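Local structure of polyketide biosynthesis 3-hydroxy-3-methylglutaryl-ACP synthase PksG (Bacillus subtilis, 4YXT) at residues 80-85 against 201-206; 92-97 against 412-417; 238-241 against 246-249. The protein catalyses the aldol condensation of an acetyl group carried on an acyl carrier protein with a beta-ketothioester polyketide intermediate during synthesis of the antibiotic bacillaene. The protein carries 1 engineered substitution. All blocks are in the same frame, centred on the assembly; numbering follows the deposited sequence.

Contact 1: 80-85 against 201-206; sequences CSASGI and TCRPIP. Engineered in segment 80-85: Ala82 (natural residue Glu).
A single guanidinium nitrogen, NH1 of Arg203, makes both hydrogen bonds of this contact, reaching from a two-stranded antiparallel sheet into the active-site loop of a thiolase-fold enzyme. The loop follows strand 74-80 and carries Ala82, an engineered residue at the position of a glutamate that, by similarity, acts as proton donor and acceptor; the side chain of Ala82 lies about 7 Å from that of Cys114, the probable acyl-thioester residue. Arg203 is extended from CG to NE, and this length spans the gap between backbones whose closest CA atoms, in Ala82 and Arg203, are 8.0 Å apart. Arg203 NH1 donates to Ala82 O at 3.0 Å, bent to 138° at the hydrogen. It approaches from above the carbonyl plane, 62° out of it. A weak second bond runs from NH1 to Ser83 OG, whose stronger partner is Asp144. The other two guanidinium nitrogens are engaged outside the segments, NE in a salt bridge with Glu209 and NH2 in a weak bond to Ile145 O. Separately, the backbone N of Arg203 donates to Asp86 of the second subunit, which places the strand at the subunit interface. The loop has its own brace, an ST turn in which the hydroxyl of Ser81 accepts from the amide two residues on, with 2.6 Å between Ser81 OG and Ser83 N.

Contact 2: 92-97 against 412-417; sequences STYIHE and FHRKYR
With CG anti to its carbonyl carbon (chi1 -72°), Tyr94 leaves helix 91-99 directed at strand 413-419, while His413, its CG anti to the backbone N (chi1 -177°), swings its imidazole back to meet the phenol. The result is an aromatic cluster of Tyr94, His413 and Tyr416, packing a helix of the N-terminal thiolase-related region against an outermost strand, within this chain, of a three-stranded antiparallel sheet near the C-terminus. The segment axes run in broadly the same direction, 10.7 Å apart at their closest, a gap that the tyrosine bridges. Its hydroxyl accepts from the strand backbone, Arg414 N to Tyr94 OH measuring 3.0 Å in a nearly straight bond of 162°, which fixes the far end of the ring. His413 ND1 also lies at the rim of the phenol, 3.2 Å from Tyr94 OH. Imidazole and phenol touch along their borders, without stacking.

Tyr416 approaches differently, turning its edge toward a face of Tyr94 in a T-shaped pair of steeply inclined rings. Arg414 adds the aliphatic start of its chain: CB sits 3.8 Å from Tyr94 OH, and the guanidinium turns off to a salt bridge between NH1 and Asp50. That same carboxylate accepts from the hydroxyl of Tyr416, so one acidic group steadies two of the strand residues that touch the tyrosine. Lys89 adds a cation-pi contact to the Tyr94 ring. In the T-shaped pair, Tyr416 CE2 stands above the rim rather than the centre of that face, 3.9 Å from Tyr94 CD1.

Contact 3: 238-241 against 246-249; sequences ANYQ and YLAY
Tyr240 and Tyr249 meet through their hydroxyls at the buried end of a short connection that leads from helix 213-234 into strand 246-249, a strand at the end, within this chain, of the central mixed sheet of the thiolase-like fold. The tight part of the contact consists of three buried side chains, whereas the backbones stay well apart: even the closest CA atoms, those of Tyr240 and Leu247, are 9.4 Å from each other. Side chains therefore do the work. Tyr240 has CG anti to its backbone N (chi1 -162°), which carries the phenol across the gap toward the strand. Tyr249 comes from the opposite direction, and the OH atoms of Tyr240 and Tyr249 lie 2.9 Å apart in a hydrogen bond in which either may be the donor. Such a bond gives each of the two buried hydroxyls a polar partner.

Leu247 fills the space beside this pair. Its CD1 methyl leans obliquely on the Tyr240 ring and touches both ring and hydroxyl. Around them, Met264 and Met265 of helix 254-267 pack on Tyr240, Phe228 meets its ring edge-to-face, and Val257 and His261 lie against Tyr249. That second tyrosine immediately precedes His250, a proton donor and acceptor by similarity, and the two side chains are about 5 Å apart.

The other side is looser. Ala238 and Asn239 are partly exposed, and the turn there is held by local polar bonds: Asn239 OD1 accepts from Asp242 N and, weakly, from Gln241 N at 3.1 Å. At the heart of the packed side, Leu247 CD1 lies 4.0 Å from Tyr240 CE2.

How the contacts relate
All three contacts are buried, but at different depths: contact 1 lies nearest the chain's centre, about 15 Å from it, and contact 2 farthest out, about 21 Å, with partly exposed residues at the subunit boundary. Chemistry varies with place. Contact 1 is polar, an arginine gripping a loop near the catalytic centre; contact 2 is mainly aromatic and away from the annotated sites; contact 3 combines a phenol pair with apolar packing beside the predicted catalytic histidine. Contacts 1 and 2 are neighbours: the loop of 80-85 leads into the helix of 92-97, and Ile85 packs against Arg414. Contact 3 stands apart, and no other chain of the assembly touches it.

Contact 1: 80-85 against 201-206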
ATOM      1  N   CYS A  80      -6.106  -3.197   2.929  1.00 17.17           N
ATOM      2  CA  CYS A  80      -4.900  -3.432   3.722  1.00 17.17           C
ATOM      3  C   CYS A  80      -4.776  -4.934   3.860  1.00 18.31           C
ATOM      4  O   CYS A  80      -5.697  -5.608   4.383  1.00 16.89           O
ATOM      5  CB  CYS A  80      -5.042  -2.814   5.069  1.00 18.40           C
ATOM      6  SG  CYS A  80      -5.657  -1.088   5.019  1.00 21.20           S
ATOM      7  N   SER A  81      -3.686  -5.495   3.367  1.00 18.74           N
ATOM      8  CA  SER A  81      -3.537  -6.948   3.454  1.00 19.29           C
ATOM      9  C   SER A  81      -2.084  -7.380   3.411  1.00 19.60           C
ATOM     10  O   SER A  81      -1.225  -6.609   2.991  1.00 21.28           O
ATOM     11  CB  SER A  81      -4.351  -7.655   2.344  1.00 19.35           C
ATOM     12  OG  SER A  81      -4.159  -9.116   2.429  1.00 18.80           O
ATOM     13  N   ALA A  82      -1.848  -8.646   3.788  1.00 21.53           N
ATOM     14  CA  ALA A  82      -0.591  -9.326   3.562  1.00 20.60           C
ATOM     15  C   ALA A  82      -0.909 -10.607   2.802  1.00 23.10           C
ATOM     16  O   ALA A  82      -0.109 -11.554   2.732  1.00 24.67           O
ATOM     17  CB  ALA A  82       0.090  -9.592   4.904  1.00 19.94           C
ATOM     18  N   SER A  83      -2.105 -10.645   2.224  1.00 22.72           N
ATOM     19  CA  SER A  83      -2.634 -11.830   1.579  1.00 20.61           C
ATOM     20  C   SER A  83      -2.957 -11.469   0.123  1.00 21.27           C
ATOM     21  O   SER A  83      -4.016 -11.769  -0.399  1.00 21.66           O
ATOM     22  CB  SER A  83      -3.874 -12.309   2.315  1.00 20.14           C
ATOM     23  OG  SER A  83      -3.651 -12.485   3.717  1.00 21.10           O
ATOM     24  N   GLY A  84      -2.051 -10.750  -0.507  1.00 22.34           N
ATOM     25  CA  GLY A  84      -2.304 -10.244  -1.822  1.00 23.55           C
ATOM     26  C   GLY A  84      -2.553 -11.311  -2.862  1.00 25.78           C
ATOM     27  O   GLY A  84      -2.086 -12.461  -2.768  1.00 22.80           O
ATOM     28  N   ILE A  85      -3.218 -10.878  -3.918  1.00 25.63           N
ATOM     29  CA  ILE A  85      -3.673 -11.764  -4.994  1.00 28.20           C
ATOM     30  C   ILE A  85      -2.769 -11.625  -6.215  1.00 25.68           C
ATOM     31  O   ILE A  85      -2.844 -12.399  -7.140  1.00 24.37           O
ATOM     32  CB  ILE A  85      -5.154 -11.355  -5.295  1.00 29.41           C
ATOM     33  CG1 ILE A  85      -6.043 -12.552  -5.089  1.00 31.98           C
ATOM     34  CG2 ILE A  85      -5.326 -10.515  -6.556  1.00 30.04           C
ATOM     35  CD1 ILE A  85      -5.911 -13.075  -3.657  1.00 31.73           C
ATOM     36  N   THR A 201       8.888 -11.579  11.810  1.00 40.14           N
ATOM     37  CA  THR A 201       8.047 -12.464  11.055  1.00 39.11           C
ATOM     38  C   THR A 201       7.819 -11.863   9.660  1.00 37.20           C
ATOM     39  O   THR A 201       7.790 -10.637   9.490  1.00 31.44           O
ATOM     40  CB  THR A 201       6.678 -12.718  11.732  1.00 43.52           C
ATOM     41  OG1 THR A 201       5.786 -11.681  11.365  1.00 50.69           O
ATOM     42  CG2 THR A 201       6.734 -12.799  13.271  1.00 40.69           C
ATOM     43  N   CYS A 202       7.654 -12.745   8.678  1.00 32.95           N
ATOM     44  CA  CYS A 202       7.521 -12.371   7.287  1.00 31.40           C
ATOM     45  C   CYS A 202       6.833 -13.462   6.482  1.00 30.17           C
ATOM     46  O   CYS A 202       6.621 -14.606   6.983  1.00 28.14           O
ATOM     47  CB  CYS A 202       8.909 -12.080   6.670  1.00 35.18           C
ATOM     48  SG  CYS A 202      10.100 -13.433   6.753  1.00 37.21           S
ATOM     49  N   ARG A 203       6.492 -13.090   5.247  1.00 26.77           N
ATOM     50  CA  ARG A 203       5.860 -13.975   4.233  1.00 29.18           C
ATOM     51  C   ARG A 203       6.646 -13.963   2.904  1.00 30.59           C
ATOM     52  O   ARG A 203       6.192 -13.448   1.854  1.00 28.42           O
ATOM     53  CB  ARG A 203       4.417 -13.602   4.009  1.00 27.28           C
ATOM     54  CG  ARG A 203       3.531 -13.850   5.223  1.00 30.40           C
ATOM     55  CD  ARG A 203       2.058 -13.654   4.843  1.00 32.04           C
ATOM     56  NE  ARG A 203       1.137 -14.229   5.816  1.00 33.06           N
ATOM     57  CZ  ARG A 203      -0.184 -14.360   5.630  1.00 34.16           C
ATOM     58  NH1 ARG A 203      -0.757 -13.910   4.511  1.00 32.20           N
ATOM     59  NH2 ARG A 203      -0.946 -14.906   6.586  1.00 31.70           N
ATOM     60  N   PRO A 204       7.847 -14.551   2.945  1.00 28.60           N
ATOM     61  CA  PRO A 204       8.707 -14.445   1.819  1.00 28.54           C
ATOM     62  C   PRO A 204       8.375 -15.404   0.715  1.00 27.33           C
ATOM     63  O   PRO A 204       8.899 -15.236  -0.380  1.00 26.03           O
ATOM     64  CB  PRO A 204      10.081 -14.758   2.403  1.00 28.56           C
ATOM     65  CG  PRO A 204       9.818 -15.554   3.600  1.00 27.73           C
ATOM     66  CD  PRO A 204       8.393 -15.415   3.995  1.00 27.33           C
ATOM     67  N   ILE A 205       7.542 -16.397   0.998  1.00 27.97           N
ATOM     68  CA  ILE A 205       7.169 -17.421   0.003  1.00 33.43           C
ATOM     69  C   ILE A 205       5.665 -17.359  -0.181  1.00 31.88           C
ATOM     70  O   ILE A 205       4.968 -17.113   0.777  1.00 32.93           O
ATOM     71  CB  ILE A 205       7.613 -18.824   0.491  1.00 36.58           C
ATOM     72  CG1 ILE A 205       9.094 -19.022   0.182  1.00 39.33           C
ATOM     73  CG2 ILE A 205       6.777 -19.946  -0.124  1.00 38.06           C
ATOM     74  CD1 ILE A 205       9.396 -19.110  -1.304  1.00 42.87           C
ATOM     75  N   PRO A 206       5.155 -17.544  -1.417  1.00 32.66           N
ATOM     76  CA  PRO A 206       3.716 -17.423  -1.470  1.00 32.00           C
ATOM     77  C   PRO A 206       3.051 -18.570  -0.703  1.00 35.81           C
ATOM     78  O   PRO A 206       3.593 -19.684  -0.663  1.00 37.37           O
ATOM     79  CB  PRO A 206       3.403 -17.475  -2.971  1.00 29.34           C
ATOM     80  CG  PRO A 206       4.696 -17.199  -3.657  1.00 28.52           C
ATOM     81  CD  PRO A 206       5.735 -17.750  -2.752  1.00 29.40           C
TER

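Contact 2: 92-97 against 412-417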
ATOM      1  N   SER A  92      -8.387  -4.093  -4.116  1.00 20.57           N
ATOM      2  CA  SER A  92      -9.369  -3.019  -4.171  1.00 21.37           C
ATOM      3  C   SER A  92     -10.129  -2.893  -5.515  1.00 21.81           C
ATOM      4  O   SER A  92     -11.223  -2.315  -5.560  1.00 20.40           O
ATOM      5  CB  SER A  92      -8.736  -1.656  -3.838  1.00 20.83           C
ATOM      6  OG  SER A  92      -8.278  -1.618  -2.487  1.00 20.41           O
ATOM      7  N   THR A  93      -9.545  -3.392  -6.602  1.00 23.67           N
ATOM      8  CA  THR A  93     -10.208  -3.408  -7.895  1.00 22.90           C
ATOM      9  C   THR A  93     -11.494  -4.302  -7.887  1.00 25.49           C
ATOM     10  O   THR A  93     -12.601  -3.860  -8.256  1.00 27.77           O
ATOM     11  CB  THR A  93      -9.228  -3.834  -8.996  1.00 24.15           C
ATOM     12  OG1 THR A  93      -8.798  -5.191  -8.791  1.00 22.74           O
ATOM     13  CG2 THR A  93      -7.972  -2.888  -9.076  1.00 23.78           C
ATOM     14  N   TYR A  94     -11.344  -5.545  -7.437  1.00 25.02           N
ATOM     15  CA  TYR A  94     -12.466  -6.474  -7.262  1.00 24.16           C
ATOM     16  C   TYR A  94     -13.461  -6.019  -6.196  1.00 26.48           C
ATOM     17  O   TYR A  94     -14.665  -6.093  -6.415  1.00 26.44           O
ATOM     18  CB  TYR A  94     -11.930  -7.848  -6.858  1.00 25.59           C
ATOM     19  CG  TYR A  94     -11.224  -8.591  -7.978  1.00 26.11           C
ATOM     20  CD1 TYR A  94     -11.918  -8.917  -9.136  1.00 27.82           C
ATOM     21  CD2 TYR A  94      -9.891  -8.932  -7.898  1.00 27.01           C
ATOM     22  CE1 TYR A  94     -11.323  -9.588 -10.152  1.00 28.47           C
ATOM     23  CE2 TYR A  94      -9.272  -9.622  -8.918  1.00 29.50           C
ATOM     24  CZ  TYR A  94     -10.005  -9.959 -10.045  1.00 30.06           C
ATOM     25  OH  TYR A  94      -9.456 -10.667 -11.109  1.00 30.02           O
ATOM     26  N   ILE A  95     -12.971  -5.548  -5.038  1.00 24.43           N
ATOM     27  CA  ILE A  95     -13.867  -5.082  -3.990  1.00 24.55           C
ATOM     28  C   ILE A  95     -14.746  -3.950  -4.512  1.00 22.99           C
ATOM     29  O   ILE A  95     -15.929  -3.932  -4.296  1.00 22.55           O
ATOM     30  CB  ILE A  95     -13.156  -4.530  -2.753  1.00 23.49           C
ATOM     31  CG1 ILE A  95     -12.211  -5.532  -2.108  1.00 24.97           C
ATOM     32  CG2 ILE A  95     -14.149  -4.067  -1.734  1.00 23.50           C
ATOM     33  CD1 ILE A  95     -12.764  -6.886  -2.081  1.00 28.73           C
ATOM     34  N   HIS A  96     -14.138  -3.005  -5.199  1.00 24.38           N
ATOM     35  CA  HIS A  96     -14.862  -1.895  -5.791  1.00 24.93           C
ATOM     36  C   HIS A  96     -16.000  -2.332  -6.759  1.00 24.87           C
ATOM     37  O   HIS A  96     -17.119  -1.825  -6.701  1.00 23.91           O
ATOM     38  CB  HIS A  96     -13.845  -1.017  -6.517  1.00 24.44           C
ATOM     39  CG  HIS A  96     -14.446   0.078  -7.303  1.00 21.75           C
ATOM     40  ND1 HIS A  96     -14.616   1.347  -6.793  1.00 22.90           N
ATOM     41  CD2 HIS A  96     -14.910   0.114  -8.569  1.00 21.12           C
ATOM     42  CE1 HIS A  96     -15.167   2.119  -7.707  1.00 19.42           C
ATOM     43  NE2 HIS A  96     -15.334   1.402  -8.798  1.00 21.47           N
ATOM     44  N   GLU A  97     -15.696  -3.265  -7.644  1.00 27.20           N
ATOM     45  CA  GLU A  97     -16.666  -3.767  -8.610  1.00 29.76           C
ATOM     46  C   GLU A  97     -17.871  -4.406  -7.912  1.00 29.83           C
ATOM     47  O   GLU A  97     -19.020  -4.116  -8.209  1.00 33.99           O
ATOM     48  CB  GLU A  97     -15.955  -4.796  -9.530  1.00 33.67           C
ATOM     49  CG  GLU A  97     -16.840  -5.553 -10.533  1.00 38.40           C
ATOM     50  CD  GLU A  97     -17.348  -4.687 -11.688  1.00 42.82           C
ATOM     51  OE1 GLU A  97     -17.279  -3.446 -11.591  1.00 47.40           O
ATOM     52  OE2 GLU A  97     -17.824  -5.248 -12.706  1.00 50.49           O
ATOM     53  N   PHE A 412      -6.311 -15.987 -15.213  1.00 31.40           N
ATOM     54  CA  PHE A 412      -6.047 -15.215 -13.983  1.00 34.21           C
ATOM     55  C   PHE A 412      -7.165 -14.272 -13.555  1.00 30.69           C
ATOM     56  O   PHE A 412      -7.097 -13.733 -12.470  1.00 32.70           O
ATOM     57  CB  PHE A 412      -4.719 -14.451 -14.028  1.00 32.68           C
ATOM     58  CG  PHE A 412      -3.517 -15.302 -14.387  1.00 33.02           C
ATOM     59  CD1 PHE A 412      -2.927 -16.123 -13.445  1.00 31.44           C
ATOM     60  CD2 PHE A 412      -2.941 -15.219 -15.665  1.00 34.06           C
ATOM     61  CE1 PHE A 412      -1.803 -16.864 -13.755  1.00 31.58           C
ATOM     62  CE2 PHE A 412      -1.798 -15.933 -15.979  1.00 30.15           C
ATOM     63  CZ  PHE A 412      -1.232 -16.756 -15.017  1.00 34.12           C
ATOM     64  N   HIS A 413      -8.231 -14.135 -14.334  1.00 28.21           N
ATOM     65  CA  HIS A 413      -9.329 -13.280 -13.905  1.00 27.44           C
ATOM     66  C   HIS A 413     -10.255 -14.017 -12.916  1.00 26.64           C
ATOM     67  O   HIS A 413     -10.816 -15.063 -13.224  1.00 28.05           O
ATOM     68  CB  HIS A 413     -10.066 -12.751 -15.132  1.00 30.16           C
ATOM     69  CG  HIS A 413     -11.162 -11.798 -14.814  1.00 32.88           C
ATOM     70  ND1 HIS A 413     -11.032 -10.780 -13.894  1.00 35.58           N
ATOM     71  CD2 HIS A 413     -12.426 -11.717 -15.286  1.00 35.76           C
ATOM     72  CE1 HIS A 413     -12.176 -10.129 -13.801  1.00 33.15           C
ATOM     73  NE2 HIS A 413     -13.039 -10.682 -14.630  1.00 33.78           N
ATOM     74  N   ARG A 414     -10.407 -13.471 -11.715  1.00 25.00           N
ATOM     75  CA  ARG A 414     -11.289 -14.047 -10.707  1.00 25.47           C
ATOM     76  C   ARG A 414     -12.743 -13.645 -10.849  1.00 26.85           C
ATOM     77  O   ARG A 414     -13.071 -12.460 -10.899  1.00 25.77           O
ATOM     78  CB  ARG A 414     -10.844 -13.671  -9.297  1.00 22.77           C
ATOM     79  CG  ARG A 414      -9.422 -14.007  -9.050  1.00 23.71           C
ATOM     80  CD  ARG A 414      -9.073 -13.983  -7.602  1.00 25.17           C
ATOM     81  NE  ARG A 414      -7.778 -14.585  -7.421  1.00 24.60           N
ATOM     82  CZ  ARG A 414      -7.412 -15.236  -6.333  1.00 27.37           C
ATOM     83  NH1 ARG A 414      -8.260 -15.399  -5.338  1.00 30.82           N
ATOM     84  NH2 ARG A 414      -6.202 -15.759  -6.257  1.00 30.19           N
ATOM     85  N   LYS A 415     -13.633 -14.632 -10.824  1.00 26.81           N
ATOM     86  CA  LYS A 415     -15.037 -14.307 -10.938  1.00 27.67           C
ATOM     87  C   LYS A 415     -15.802 -14.777  -9.735  1.00 24.51           C
ATOM     88  O   LYS A 415     -15.633 -15.898  -9.294  1.00 23.97           O
ATOM     89  CB  LYS A 415     -15.569 -14.857 -12.250  1.00 31.30           C
ATOM     90  CG  LYS A 415     -14.809 -14.256 -13.452  1.00 32.96           C
ATOM     91  CD  LYS A 415     -15.007 -15.064 -14.714  1.00 37.71           C
ATOM     92  CE  LYS A 415     -16.495 -15.214 -15.042  1.00 40.20           C
ATOM     93  NZ  LYS A 415     -16.714 -16.592 -15.549  1.00 41.76           N
ATOM     94  N   TYR A 416     -16.604 -13.869  -9.175  1.00 22.61           N
ATOM     95  CA  TYR A 416     -17.309 -14.106  -7.945  1.00 22.77           C
ATOM     96  C   TYR A 416     -18.810 -14.194  -8.203  1.00 23.99           C
ATOM     97  O   TYR A 416     -19.279 -13.864  -9.246  1.00 20.42           O
ATOM     98  CB  TYR A 416     -16.968 -13.034  -6.892  1.00 22.92           C
ATOM     99  CG  TYR A 416     -15.476 -12.940  -6.627  1.00 21.74           C
ATOM    100  CD1 TYR A 416     -14.905 -13.569  -5.555  1.00 19.97           C
ATOM    101  CD2 TYR A 416     -14.637 -12.209  -7.490  1.00 22.83           C
ATOM    102  CE1 TYR A 416     -13.526 -13.496  -5.333  1.00 21.77           C
ATOM    103  CE2 TYR A 416     -13.273 -12.119  -7.274  1.00 21.99           C
ATOM    104  CZ  TYR A 416     -12.720 -12.758  -6.197  1.00 20.94           C
ATOM    105  OH  TYR A 416     -11.383 -12.677  -5.998  1.00 20.48           O
ATOM    106  N   ARG A 417     -19.538 -14.677  -7.219  1.00 29.09           N
ATOM    107  CA  ARG A 417     -20.975 -14.898  -7.344  1.00 33.09           C
ATOM    108  C   ARG A 417     -21.633 -14.681  -5.990  1.00 31.45           C
ATOM    109  O   ARG A 417     -21.055 -15.027  -4.943  1.00 29.99           O
ATOM    110  CB  ARG A 417     -21.198 -16.336  -7.792  1.00 37.32           C
ATOM    111  CG  ARG A 417     -22.639 -16.730  -8.065  1.00 43.35           C
ATOM    112  CD  ARG A 417     -22.725 -18.248  -8.162  1.00 46.57           C
ATOM    113  NE  ARG A 417     -24.078 -18.700  -8.487  1.00 53.44           N
ATOM    114  CZ  ARG A 417     -24.380 -19.911  -8.950  1.00 56.51           C
ATOM    115  NH1 ARG A 417     -23.422 -20.805  -9.156  1.00 59.35           N
ATOM    116  NH2 ARG A 417     -25.642 -20.227  -9.223  1.00 57.53           N
TER

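Contact 3: 238-241 against 246-249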
ATOM      1  N   ALA A 238      -0.631  13.301  28.883  1.00 35.60           N
ATOM      2  CA  ALA A 238      -1.204  11.996  28.542  1.00 35.08           C
ATOM      3  C   ALA A 238      -0.846  10.996  29.612  1.00 32.15           C
ATOM      4  O   ALA A 238       0.321  10.831  29.941  1.00 36.60           O
ATOM      5  CB  ALA A 238      -0.738  11.537  27.173  1.00 38.75           C
ATOM      6  N   ASN A 239      -1.861  10.335  30.166  1.00 31.08           N
ATOM      7  CA  ASN A 239      -1.678   9.421  31.279  1.00 30.77           C
ATOM      8  C   ASN A 239      -2.286   8.074  30.918  1.00 28.28           C
ATOM      9  O   ASN A 239      -3.467   7.983  30.580  1.00 27.44           O
ATOM     10  CB  ASN A 239      -2.338   9.994  32.564  1.00 32.95           C
ATOM     11  CG  ASN A 239      -2.015   9.185  33.789  1.00 32.90           C
ATOM     12  OD1 ASN A 239      -2.589   8.128  34.029  1.00 33.68           O
ATOM     13  ND2 ASN A 239      -1.055   9.651  34.550  1.00 37.12           N
ATOM     14  N   TYR A 240      -1.455   7.043  30.925  1.00 26.50           N
ATOM     15  CA  TYR A 240      -1.864   5.753  30.424  1.00 27.39           C
ATOM     16  C   TYR A 240      -3.074   5.166  31.211  1.00 29.86           C
ATOM     17  O   TYR A 240      -3.855   4.403  30.670  1.00 25.45           O
ATOM     18  CB  TYR A 240      -0.694   4.804  30.506  1.00 27.49           C
ATOM     19  CG  TYR A 240      -0.808   3.581  29.649  1.00 29.13           C
ATOM     20  CD1 TYR A 240      -0.639   3.651  28.261  1.00 32.46           C
ATOM     21  CD2 TYR A 240      -1.049   2.354  30.196  1.00 30.54           C
ATOM     22  CE1 TYR A 240      -0.701   2.502  27.456  1.00 29.30           C
ATOM     23  CE2 TYR A 240      -1.124   1.209  29.397  1.00 30.84           C
ATOM     24  CZ  TYR A 240      -0.964   1.284  28.035  1.00 29.41           C
ATOM     25  OH  TYR A 240      -1.051   0.095  27.282  1.00 30.40           O
ATOM     26  N   GLN A 241      -3.209   5.534  32.482  1.00 30.91           N
ATOM     27  CA  GLN A 241      -4.379   5.132  33.267  1.00 34.16           C
ATOM     28  C   GLN A 241      -5.557   6.056  33.082  1.00 30.43           C
ATOM     29  O   GLN A 241      -6.653   5.587  32.836  1.00 32.81           O
ATOM     30  CB  GLN A 241      -4.071   5.064  34.772  1.00 40.13           C
ATOM     31  CG  GLN A 241      -3.223   3.886  35.236  1.00 41.29           C
ATOM     32  CD  GLN A 241      -3.287   3.726  36.748  1.00 47.76           C
ATOM     33  OE1 GLN A 241      -2.351   4.091  37.480  1.00 46.79           O
ATOM     34  NE2 GLN A 241      -4.420   3.220  37.229  1.00 50.73           N
ATOM     35  N   TYR A 246     -10.812   2.716  27.768  1.00 21.20           N
ATOM     36  CA  TYR A 246     -10.536   1.340  27.264  1.00 19.41           C
ATOM     37  C   TYR A 246      -9.265   1.369  26.462  1.00 20.08           C
ATOM     38  O   TYR A 246      -8.806   2.456  26.050  1.00 19.76           O
ATOM     39  CB  TYR A 246     -11.656   0.868  26.379  1.00 20.11           C
ATOM     40  CG  TYR A 246     -13.001   0.751  27.082  1.00 23.64           C
ATOM     41  CD1 TYR A 246     -13.308  -0.386  27.833  1.00 21.57           C
ATOM     42  CD2 TYR A 246     -13.946   1.793  27.024  1.00 24.34           C
ATOM     43  CE1 TYR A 246     -14.514  -0.524  28.476  1.00 24.64           C
ATOM     44  CE2 TYR A 246     -15.164   1.663  27.662  1.00 26.42           C
ATOM     45  CZ  TYR A 246     -15.431   0.501  28.398  1.00 27.08           C
ATOM     46  OH  TYR A 246     -16.599   0.318  29.028  1.00 28.28           O
ATOM     47  N   LEU A 247      -8.716   0.176  26.184  1.00 20.57           N
ATOM     48  CA  LEU A 247      -7.506   0.072  25.442  1.00 21.79           C
ATOM     49  C   LEU A 247      -7.729  -1.029  24.482  1.00 22.28           C
ATOM     50  O   LEU A 247      -8.328  -2.068  24.822  1.00 22.29           O
ATOM     51  CB  LEU A 247      -6.283  -0.222  26.355  1.00 23.19           C
ATOM     52  CG  LEU A 247      -5.795   0.955  27.213  1.00 23.45           C
ATOM     53  CD1 LEU A 247      -4.851   0.457  28.311  1.00 25.55           C
ATOM     54  CD2 LEU A 247      -5.029   1.944  26.357  1.00 24.44           C
ATOM     55  N   ALA A 248      -7.270  -0.818  23.252  1.00 20.05           N
ATOM     56  CA  ALA A 248      -7.384  -1.874  22.288  1.00 20.26           C
ATOM     57  C   ALA A 248      -6.035  -2.109  21.758  1.00 20.89           C
ATOM     58  O   ALA A 248      -5.270  -1.167  21.548  1.00 20.97           O
ATOM     59  CB  ALA A 248      -8.336  -1.471  21.168  1.00 21.03           C
ATOM     60  N   TYR A 249      -5.693  -3.362  21.517  1.00 21.68           N
ATOM     61  CA  TYR A 249      -4.365  -3.621  21.032  1.00 22.07           C
ATOM     62  C   TYR A 249      -4.437  -4.576  19.819  1.00 24.08           C
ATOM     63  O   TYR A 249      -5.423  -5.344  19.674  1.00 21.19           O
ATOM     64  CB  TYR A 249      -3.527  -4.341  22.066  1.00 22.47           C
ATOM     65  CG  TYR A 249      -3.344  -3.723  23.372  1.00 24.72           C
ATOM     66  CD1 TYR A 249      -2.107  -3.146  23.735  1.00 25.70           C
ATOM     67  CD2 TYR A 249      -4.363  -3.747  24.303  1.00 26.43           C
ATOM     68  CE1 TYR A 249      -1.901  -2.624  24.992  1.00 26.50           C
ATOM     69  CE2 TYR A 249      -4.187  -3.204  25.573  1.00 29.07           C
ATOM     70  CZ  TYR A 249      -2.953  -2.658  25.922  1.00 28.51           C
ATOM     71  OH  TYR A 249      -2.809  -2.152  27.192  1.00 30.03           O
TER